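Local coordinates for adhesion G-protein coupled receptor G6 (Danio rerio, PDB 6V55), which probably acts in cell adhesion and in signalling linked to myelination, as an adhesion G-protein coupled receptor whose extracellular region binds calcium, at residues Gln371-Arg379 / Ile422-Pro430; Met518-Asn529 / Thr556-Asn567. All blocks are in the same frame, centred on the assembly; numbering follows the deposited sequence.

From the N terminus, two beta-rich regions of CUB and pentraxin type come first in the chain. At contact 1, Q371-R379 and I422-P430 close a loop of 42 residues, mostly strand, which holds the antiparallel strands 380-392 and 399-410 and so joins helices 361-374 and 419-427 of the SEA domain. Contact 2 follows in series, with neither crossing nor nesting: M518-N529 and T556-N567 close a shorter, largely helical loop that contains helix 534-550, and join helices 517-527 and 555-568 in a part of the chain consistent with the helical subdomain of an adhesion-receptor GAIN domain. The two contacts lie on opposite sides of the chain's centre, their own centres about 62 Å apart.

Contact 1 of 2, residues Gln371-Arg379 / Ile422-Pro430; sequences QTFQNWMYR and IESMLRSAP
M425 reaches from helix 419-427 into a notch lined by three aromatic residues, F373, W376 and Y378. Its methyl does most of the touching: CE lies 3.5 Å from F373 CD1, at the edge of that ring and near its plane, and also 3.5 Å from W376 CD1. Y378 comes to the same methyl obliquely, with CD2 3.8 Å from M425 CE. Further back along the side chain, M425 CG sits over one face of the indole in a CH-pi contact, 4.1 Å from the centroid of the five-membered ring of W376. The sulfur stands obliquely to both W376 and Y378, making Met-aromatic contacts. The first torsion of M425 (chi1 -62°, CG anti to the carbonyl carbon) lays CG over the indole, and bends at chi2 (149°) and chi3 (67°) bring SD and CE round to the three rings.

The far end of the F373 ring meets the helix beside M425, where CZ packs 3.6 Å from I422 CG2 and also touches L426 CD2. T372 packs its methyl against a carbonyl oxygen, CG2 3.4 Å from M425 O, and its hydroxyl is hydrogen-bonded to W368 O. M425 O accepts a hydrogen bond from a water, which accepts one from W376 NE1 in the plane of the indole, 3.1 Å away, and is bonded to S428 OG; the polar link between the segments thus runs through solvent.

A Schellman motif with M377 at C-prime ends helix 361-374 and brings W376 and Y378 round to M425. F373 O accepts from both W376 N and Y378 N, which approach from opposite faces of its plane. Within the SEA domain the two helices lie against the antiparallel sheet: I422 touches L407 and V443, L426 touches V441, and Y378 rests on Y409 of strand 399-410.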
loop_
_atom_site.group_PDB
_atom_site.type_symbol
_atom_site.label_atom_id
_atom_site.label_comp_id
_atom_site.label_asym_id
_atom_site.label_seq_id
_atom_site.Cartn_x
_atom_site.Cartn_y
_atom_site.Cartn_z
ATOM N N GLN A 371 -14.245 -9.776 -38.977
ATOM C CA GLN A 371 -14.199 -8.721 -39.983
ATOM C C GLN A 371 -14.514 -7.338 -39.427
ATOM O O GLN A 371 -13.978 -6.355 -39.946
ATOM C CB GLN A 371 -15.183 -8.988 -41.126
ATOM C CG GLN A 371 -14.576 -9.527 -42.426
ATOM C CD GLN A 371 -13.612 -8.560 -43.110
ATOM O OE1 GLN A 371 -13.709 -7.332 -42.969
ATOM N NE2 GLN A 371 -12.662 -9.122 -43.851
ATOM N N THR A 372 -15.383 -7.218 -38.413
ATOM C CA THR A 372 -15.809 -5.880 -37.979
ATOM C C THR A 372 -14.712 -5.158 -37.205
ATOM O O THR A 372 -14.491 -3.958 -37.413
ATOM C CB THR A 372 -17.089 -5.951 -37.135
ATOM O OG1 THR A 372 -18.094 -6.695 -37.841
ATOM C CG2 THR A 372 -17.639 -4.526 -36.799
ATOM N N PHE A 373 -13.990 -5.876 -36.339
ATOM C CA PHE A 373 -12.901 -5.241 -35.600
ATOM C C PHE A 373 -11.722 -4.892 -36.510
ATOM O O PHE A 373 -11.063 -3.869 -36.292
ATOM C CB PHE A 373 -12.484 -6.140 -34.436
ATOM C CG PHE A 373 -13.607 -6.424 -33.475
ATOM C CD1 PHE A 373 -14.330 -5.384 -32.925
ATOM C CD2 PHE A 373 -13.934 -7.724 -33.122
ATOM C CE1 PHE A 373 -15.377 -5.614 -32.054
ATOM C CE2 PHE A 373 -15.012 -7.981 -32.276
ATOM C CZ PHE A 373 -15.723 -6.923 -31.732
ATOM N N GLN A 374 -11.493 -5.665 -37.579
ATOM C CA GLN A 374 -10.430 -5.298 -38.507
ATOM C C GLN A 374 -10.833 -4.182 -39.476
ATOM O O GLN A 374 -9.943 -3.560 -40.063
ATOM C CB GLN A 374 -9.940 -6.530 -39.267
ATOM C CG GLN A 374 -10.760 -6.873 -40.450
ATOM C CD GLN A 374 -9.967 -7.558 -41.522
ATOM O OE1 GLN A 374 -10.232 -8.716 -41.859
ATOM N NE2 GLN A 374 -8.986 -6.853 -42.074
ATOM N N ASN A 375 -12.133 -3.868 -39.618
ATOM C CA ASN A 375 -12.538 -2.645 -40.313
ATOM C C ASN A 375 -12.284 -1.376 -39.496
ATOM O O ASN A 375 -12.376 -0.278 -40.052
ATOM C CB ASN A 375 -14.027 -2.663 -40.685
ATOM C CG ASN A 375 -14.392 -3.770 -41.664
ATOM O OD1 ASN A 375 -13.528 -4.480 -42.191
ATOM N ND2 ASN A 375 -15.690 -3.963 -41.865
ATOM N N TRP A 376 -11.995 -1.478 -38.200
ATOM C CA TRP A 376 -11.569 -0.314 -37.423
ATOM C C TRP A 376 -10.112 -0.404 -36.977
ATOM O O TRP A 376 -9.716 0.322 -36.050
ATOM C CB TRP A 376 -12.468 -0.108 -36.203
ATOM C CG TRP A 376 -13.893 0.210 -36.518
ATOM C CD1 TRP A 376 -14.935 -0.668 -36.613
ATOM C CD2 TRP A 376 -14.436 1.505 -36.782
ATOM N NE1 TRP A 376 -16.095 0.004 -36.910
ATOM C CE2 TRP A 376 -15.813 1.340 -37.022
ATOM C CE3 TRP A 376 -13.887 2.789 -36.842
ATOM C CZ2 TRP A 376 -16.650 2.413 -37.322
ATOM C CZ3 TRP A 376 -14.717 3.854 -37.138
ATOM C CH2 TRP A 376 -16.085 3.659 -37.373
ATOM N N MET A 377 -9.333 -1.301 -37.606
ATOM C CA MET A 377 -7.905 -1.547 -37.353
ATOM C C MET A 377 -7.591 -1.958 -35.913
ATOM O O MET A 377 -6.483 -1.710 -35.425
ATOM C CB MET A 377 -7.013 -0.355 -37.772
ATOM C CG MET A 377 -7.135 0.154 -39.232
ATOM S SD MET A 377 -7.234 -1.042 -40.591
ATOM C CE MET A 377 -5.832 -2.130 -40.316
ATOM N N TYR A 378 -8.558 -2.550 -35.212
ATOM C CA TYR A 378 -8.342 -3.150 -33.897
ATOM C C TYR A 378 -7.979 -4.622 -34.050
ATOM O O TYR A 378 -8.537 -5.314 -34.905
ATOM C CB TYR A 378 -9.589 -3.029 -33.015
ATOM C CG TYR A 378 -9.715 -1.694 -32.344
ATOM C CD1 TYR A 378 -9.024 -1.417 -31.168
ATOM C CD2 TYR A 378 -10.520 -0.710 -32.884
ATOM C CE1 TYR A 378 -9.138 -0.172 -30.549
ATOM C CE2 TYR A 378 -10.645 0.523 -32.283
ATOM C CZ TYR A 378 -9.959 0.792 -31.122
ATOM O OH TYR A 378 -10.102 2.034 -30.547
ATOM N N ARG A 379 -7.035 -5.099 -33.237
ATOM C CA ARG A 379 -6.677 -6.520 -33.269
ATOM C C ARG A 379 -7.464 -7.279 -32.206
ATOM O O ARG A 379 -6.925 -7.777 -31.216
ATOM C CB ARG A 379 -5.178 -6.707 -33.093
ATOM C CG ARG A 379 -4.378 -5.975 -34.130
ATOM C CD ARG A 379 -3.003 -5.635 -33.621
ATOM N NE ARG A 379 -3.063 -4.883 -32.371
ATOM C CZ ARG A 379 -2.028 -4.730 -31.551
ATOM N NH1 ARG A 379 -0.860 -5.281 -31.860
ATOM N NH2 ARG A 379 -2.156 -4.032 -30.423
ATOM N N ILE A 422 -16.501 -1.588 -27.915
ATOM C CA ILE A 422 -16.704 -2.865 -28.602
ATOM C C ILE A 422 -18.186 -3.083 -28.896
ATOM O O ILE A 422 -18.553 -3.544 -29.990
ATOM C CB ILE A 422 -16.114 -4.022 -27.772
ATOM C CG1 ILE A 422 -14.652 -3.757 -27.420
ATOM C CG2 ILE A 422 -16.218 -5.327 -28.519
ATOM C CD1 ILE A 422 -14.055 -4.812 -26.520
ATOM N N GLU A 423 -19.051 -2.711 -27.939
ATOM C CA GLU A 423 -20.495 -2.754 -28.136
ATOM C C GLU A 423 -20.937 -1.823 -29.259
ATOM O O GLU A 423 -21.746 -2.214 -30.109
ATOM C CB GLU A 423 -21.218 -2.403 -26.835
ATOM C CG GLU A 423 -20.969 -3.389 -25.704
ATOM C CD GLU A 423 -21.644 -2.988 -24.399
ATOM O OE1 GLU A 423 -21.837 -3.868 -23.530
ATOM O OE2 GLU A 423 -21.998 -1.798 -24.250
ATOM N N SER A 424 -20.349 -0.629 -29.345
ATOM C CA SER A 424 -20.784 0.308 -30.374
ATOM C C SER A 424 -20.196 0.022 -31.755
ATOM O O SER A 424 -20.813 0.414 -32.753
ATOM C CB SER A 424 -20.466 1.747 -29.957
ATOM O OG SER A 424 -19.069 1.957 -29.888
ATOM N N MET A 425 -19.027 -0.628 -31.861
ATOM C CA MET A 425 -18.606 -1.074 -33.193
ATOM C C MET A 425 -19.427 -2.253 -33.687
ATOM O O MET A 425 -19.582 -2.428 -34.904
ATOM C CB MET A 425 -17.139 -1.456 -33.231
ATOM C CG MET A 425 -16.236 -0.325 -32.909
ATOM S SD MET A 425 -14.776 -0.981 -32.098
ATOM C CE MET A 425 -14.063 -1.892 -33.424
ATOM N N LEU A 426 -19.963 -3.065 -32.770
ATOM C CA LEU A 426 -20.856 -4.134 -33.184
ATOM C C LEU A 426 -22.272 -3.628 -33.439
ATOM O O LEU A 426 -22.893 -4.049 -34.421
ATOM C CB LEU A 426 -20.858 -5.246 -32.144
ATOM C CG LEU A 426 -19.551 -6.029 -32.027
ATOM C CD1 LEU A 426 -19.721 -7.095 -30.996
ATOM C CD2 LEU A 426 -19.130 -6.637 -33.358
ATOM N N ARG A 427 -22.791 -2.716 -32.593
ATOM C CA ARG A 427 -24.150 -2.183 -32.762
ATOM C C ARG A 427 -24.307 -1.359 -34.035
ATOM O O ARG A 427 -25.420 -1.275 -34.579
ATOM C CB ARG A 427 -24.547 -1.313 -31.575
ATOM C CG ARG A 427 -25.064 -2.077 -30.385
ATOM C CD ARG A 427 -25.180 -1.205 -29.140
ATOM N NE ARG A 427 -24.953 -1.989 -27.932
ATOM C CZ ARG A 427 -24.737 -1.457 -26.730
ATOM N NH1 ARG A 427 -24.730 -0.134 -26.595
ATOM N NH2 ARG A 427 -24.531 -2.237 -25.662
ATOM N N SER A 428 -23.217 -0.752 -34.528
ATOM C CA SER A 428 -23.233 0.007 -35.775
ATOM C C SER A 428 -22.981 -0.867 -37.004
ATOM O O SER A 428 -22.780 -0.336 -38.100
ATOM C CB SER A 428 -22.209 1.140 -35.724
ATOM O OG SER A 428 -20.886 0.643 -35.811
ATOM N N ALA A 429 -22.991 -2.188 -36.859
ATOM C CA ALA A 429 -23.048 -3.097 -38.006
ATOM C C ALA A 429 -23.956 -4.282 -37.692
ATOM O O ALA A 429 -23.480 -5.402 -37.463
ATOM C CB ALA A 429 -21.641 -3.569 -38.396
ATOM N N PRO A 430 -25.284 -4.086 -37.689
ATOM C CA PRO A 430 -26.161 -5.219 -37.374
ATOM C C PRO A 430 -26.374 -6.184 -38.528
ATOM O O PRO A 430 -26.704 -7.349 -38.262
ATOM C CB PRO A 430 -27.483 -4.545 -36.963
ATOM C CG PRO A 430 -27.179 -3.079 -36.838
ATOM C CD PRO A 430 -26.082 -2.863 -37.836
HETATM O O HOH W 1 -18.915 -1.104 -37.305
#

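Contact 2 of 2, residues Met518-Asn529 / Thr556-Asn567; sequences MDVAVQLADISN and TLASTVVTIISN
A521 and T560 interlock across two helices that run side by side at 26°, their axes 8.8 Å apart. The packing is knobs-into-holes: A521 CB enters the hole formed by L557, T560, V561 and I564, while T560 fits among M518, A521, V522 and A525. With chi1 at -39°, T560 swings CG2 away from its own N to within 3.3 Å of A521 O, and turns OG1 back to T556 O. One turn on, the small A525 lets the backbones close to 4.9 Å between the CA atoms of A525 and I564, and I564 CG1 lies 3.8 Å from A525 CB. N567 CB packs closely on S528 CB. A glycine at T560 would probably leave a gap beside A521 and A525 and T556 O without its hydroxyl partner.

The solvent side is sparser: V522, T563 and the glycan neighbour T556 bury little there. The side chains of N529, which is exposed, and N567 meet at a slant, their amide planes 53° apart. On the buried side, consistent with the helical subdomain of a GAIN fold, V561 and I564 also meet helix 534-550, V561 touches L590 of helix 573-593, and V562 faces strand 608-614.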
loop_
_atom_site.group_PDB
_atom_site.type_symbol
_atom_site.label_atom_id
_atom_site.label_comp_id
_atom_site.label_asym_id
_atom_site.label_seq_id
_atom_site.Cartn_x
_atom_site.Cartn_y
_atom_site.Cartn_z
ATOM N N MET A 518 22.092 -21.351 10.876
ATOM C CA MET A 518 21.860 -19.927 11.094
ATOM C C MET A 518 20.696 -19.410 10.260
ATOM O O MET A 518 19.941 -18.554 10.730
ATOM C CB MET A 518 23.134 -19.143 10.781
ATOM C CG MET A 518 23.258 -17.801 11.501
ATOM S SD MET A 518 22.649 -17.877 13.193
ATOM C CE MET A 518 22.370 -16.186 13.615
ATOM N N ASP A 519 20.505 -19.957 9.053
ATOM C CA ASP A 519 19.425 -19.499 8.185
ATOM C C ASP A 519 18.068 -20.010 8.660
ATOM O O ASP A 519 17.091 -19.249 8.657
ATOM C CB ASP A 519 19.692 -19.936 6.746
ATOM C CG ASP A 519 18.874 -19.144 5.730
ATOM O OD1 ASP A 519 19.202 -17.945 5.508
ATOM O OD2 ASP A 519 17.905 -19.730 5.163
ATOM N N VAL A 520 18.008 -21.292 9.065
ATOM C CA VAL A 520 16.787 -21.910 9.589
ATOM C C VAL A 520 16.325 -21.206 10.866
ATOM O O VAL A 520 15.145 -20.859 11.006
ATOM C CB VAL A 520 17.031 -23.408 9.843
ATOM C CG1 VAL A 520 15.915 -24.039 10.666
ATOM C CG2 VAL A 520 17.178 -24.130 8.576
ATOM N N ALA A 521 17.266 -20.947 11.793
ATOM C CA ALA A 521 16.928 -20.359 13.085
ATOM C C ALA A 521 16.424 -18.932 12.945
ATOM O O ALA A 521 15.496 -18.545 13.659
ATOM C CB ALA A 521 18.136 -20.397 14.007
ATOM N N VAL A 522 16.990 -18.169 11.998
ATOM C CA VAL A 522 16.561 -16.797 11.732
ATOM C C VAL A 522 15.133 -16.778 11.178
ATOM O O VAL A 522 14.293 -15.991 11.639
ATOM C CB VAL A 522 17.578 -16.119 10.787
ATOM C CG1 VAL A 522 16.991 -15.005 10.022
ATOM C CG2 VAL A 522 18.742 -15.568 11.566
ATOM N N GLN A 523 14.807 -17.706 10.260
ATOM C CA GLN A 523 13.463 -17.726 9.681
ATOM C C GLN A 523 12.403 -18.148 10.695
ATOM O O GLN A 523 11.363 -17.489 10.793
ATOM C CB GLN A 523 13.398 -18.632 8.447
ATOM C CG GLN A 523 14.284 -18.265 7.227
ATOM C CD GLN A 523 14.810 -16.818 7.190
ATOM O OE1 GLN A 523 14.052 -15.830 7.113
ATOM N NE2 GLN A 523 16.136 -16.698 7.232
ATOM N N LEU A 524 12.692 -19.184 11.505
ATOM C CA LEU A 524 11.776 -19.617 12.549
ATOM C C LEU A 524 11.594 -18.551 13.627
ATOM O O LEU A 524 10.489 -18.413 14.162
ATOM C CB LEU A 524 12.281 -20.909 13.186
ATOM C CG LEU A 524 12.462 -22.183 12.357
ATOM C CD1 LEU A 524 12.890 -23.341 13.244
ATOM C CD2 LEU A 524 11.245 -22.544 11.515
ATOM N N ALA A 525 12.638 -17.758 13.914
ATOM C CA ALA A 525 12.522 -16.645 14.858
ATOM C C ALA A 525 11.627 -15.522 14.339
ATOM O O ALA A 525 11.038 -14.789 15.147
ATOM C CB ALA A 525 13.908 -16.080 15.184
ATOM N N ASP A 526 11.509 -15.377 13.014
ATOM C CA ASP A 526 10.574 -14.414 12.457
ATOM C C ASP A 526 9.113 -14.826 12.681
ATOM O O ASP A 526 8.320 -13.998 13.161
ATOM C CB ASP A 526 10.858 -14.219 10.966
ATOM C CG ASP A 526 10.846 -12.751 10.543
ATOM O OD1 ASP A 526 11.856 -12.306 9.947
ATOM O OD2 ASP A 526 9.833 -12.045 10.794
ATOM N N ILE A 527 8.755 -16.094 12.366
ATOM C CA ILE A 527 7.360 -16.570 12.404
ATOM C C ILE A 527 6.791 -16.551 13.815
ATOM O O ILE A 527 5.579 -16.375 14.003
ATOM C CB ILE A 527 7.200 -18.008 11.884
ATOM C CG1 ILE A 527 8.064 -18.330 10.699
ATOM C CG2 ILE A 527 5.781 -18.244 11.448
ATOM C CD1 ILE A 527 8.232 -19.849 10.617
ATOM N N SER A 528 7.647 -16.736 14.818
ATOM C CA SER A 528 7.240 -16.927 16.194
ATOM C C SER A 528 6.800 -15.643 16.887
ATOM O O SER A 528 6.203 -15.723 17.964
ATOM C CB SER A 528 8.393 -17.562 16.948
ATOM O OG SER A 528 9.064 -18.483 16.127
ATOM N N ASN A 529 7.071 -14.470 16.311
ATOM C CA ASN A 529 6.471 -13.247 16.834
ATOM C C ASN A 529 4.983 -13.166 16.508
ATOM O O ASN A 529 4.217 -12.526 17.244
ATOM C CB ASN A 529 7.203 -12.041 16.264
ATOM C CG ASN A 529 8.287 -11.550 17.180
ATOM O OD1 ASN A 529 9.464 -11.484 16.801
ATOM N ND2 ASN A 529 7.904 -11.195 18.407
ATOM N N THR A 556 25.892 -15.953 18.426
ATOM C CA THR A 556 24.872 -15.401 17.533
ATOM C C THR A 556 23.855 -16.459 17.134
ATOM O O THR A 556 22.665 -16.142 17.008
ATOM C CB THR A 556 25.500 -14.771 16.288
ATOM O OG1 THR A 556 26.053 -15.791 15.445
ATOM C CG2 THR A 556 26.601 -13.795 16.696
ATOM N N LEU A 557 24.281 -17.729 17.029
ATOM C CA LEU A 557 23.317 -18.813 16.829
ATOM C C LEU A 557 22.449 -19.028 18.069
ATOM O O LEU A 557 21.237 -19.267 17.948
ATOM C CB LEU A 557 24.034 -20.114 16.441
ATOM C CG LEU A 557 23.135 -21.316 16.105
ATOM C CD1 LEU A 557 22.105 -20.950 15.063
ATOM C CD2 LEU A 557 23.958 -22.474 15.608
ATOM N N ALA A 558 23.035 -18.906 19.267
ATOM C CA ALA A 558 22.230 -19.097 20.462
ATOM C C ALA A 558 21.315 -17.907 20.741
ATOM O O ALA A 558 20.281 -18.067 21.405
ATOM C CB ALA A 558 23.119 -19.356 21.658
ATOM N N SER A 559 21.659 -16.721 20.244
ATOM C CA SER A 559 20.779 -15.582 20.459
ATOM C C SER A 559 19.526 -15.701 19.611
ATOM O O SER A 559 18.454 -15.276 20.038
ATOM C CB SER A 559 21.506 -14.275 20.193
ATOM O OG SER A 559 21.196 -13.781 18.904
ATOM N N THR A 560 19.621 -16.344 18.451
ATOM C CA THR A 560 18.417 -16.580 17.669
ATOM C C THR A 560 17.566 -17.677 18.290
ATOM O O THR A 560 16.328 -17.569 18.319
ATOM C CB THR A 560 18.789 -16.925 16.233
ATOM O OG1 THR A 560 19.900 -16.118 15.828
ATOM C CG2 THR A 560 17.659 -16.623 15.336
ATOM N N VAL A 561 18.213 -18.713 18.831
ATOM C CA VAL A 561 17.472 -19.842 19.379
ATOM C C VAL A 561 16.775 -19.445 20.679
ATOM O O VAL A 561 15.632 -19.855 20.906
ATOM C CB VAL A 561 18.429 -21.053 19.515
ATOM C CG1 VAL A 561 17.839 -22.214 20.310
ATOM C CG2 VAL A 561 18.814 -21.537 18.146
ATOM N N VAL A 562 17.362 -18.516 21.451
ATOM C CA VAL A 562 16.755 -18.099 22.720
ATOM C C VAL A 562 15.529 -17.226 22.457
ATOM O O VAL A 562 14.561 -17.226 23.243
ATOM C CB VAL A 562 17.857 -17.467 23.622
ATOM C CG1 VAL A 562 17.365 -16.436 24.631
ATOM C CG2 VAL A 562 18.550 -18.583 24.395
ATOM N N THR A 563 15.472 -16.609 21.273
ATOM C CA THR A 563 14.298 -15.809 21.033
ATOM C C THR A 563 13.221 -16.545 20.264
ATOM O O THR A 563 12.095 -16.036 20.205
ATOM C CB THR A 563 14.691 -14.514 20.338
ATOM O OG1 THR A 563 15.193 -14.791 19.027
ATOM C CG2 THR A 563 15.784 -13.840 21.139
ATOM N N ILE A 564 13.527 -17.699 19.656
ATOM C CA ILE A 564 12.452 -18.620 19.292
ATOM C C ILE A 564 11.713 -19.046 20.548
ATOM O O ILE A 564 10.498 -18.859 20.645
ATOM C CB ILE A 564 12.988 -19.824 18.500
ATOM C CG1 ILE A 564 13.639 -19.281 17.238
ATOM C CG2 ILE A 564 11.862 -20.725 18.118
ATOM C CD1 ILE A 564 14.534 -20.235 16.468
ATOM N N ILE A 565 12.463 -19.447 21.580
ATOM C CA ILE A 565 11.878 -19.961 22.825
ATOM C C ILE A 565 11.222 -18.844 23.648
ATOM O O ILE A 565 10.178 -19.064 24.278
ATOM C CB ILE A 565 12.963 -20.719 23.623
ATOM C CG1 ILE A 565 13.686 -21.735 22.717
ATOM C CG2 ILE A 565 12.367 -21.442 24.809
ATOM C CD1 ILE A 565 12.847 -22.928 22.254
ATOM N N SER A 566 11.785 -17.630 23.619
ATOM C CA SER A 566 11.150 -16.481 24.270
ATOM C C SER A 566 9.823 -16.108 23.619
ATOM O O SER A 566 8.871 -15.739 24.321
ATOM C CB SER A 566 12.075 -15.274 24.221
ATOM O OG SER A 566 11.497 -14.144 24.858
ATOM N N ASN A 567 9.741 -16.220 22.287
ATOM C CA ASN A 567 8.495 -15.939 21.595
ATOM C C ASN A 567 7.460 -17.031 21.820
ATOM O O ASN A 567 6.258 -16.743 21.828
ATOM C CB ASN A 567 8.736 -15.821 20.111
ATOM C CG ASN A 567 9.419 -14.559 19.719
ATOM O OD1 ASN A 567 9.658 -13.682 20.546
ATOM N ND2 ASN A 567 9.799 -14.479 18.446
#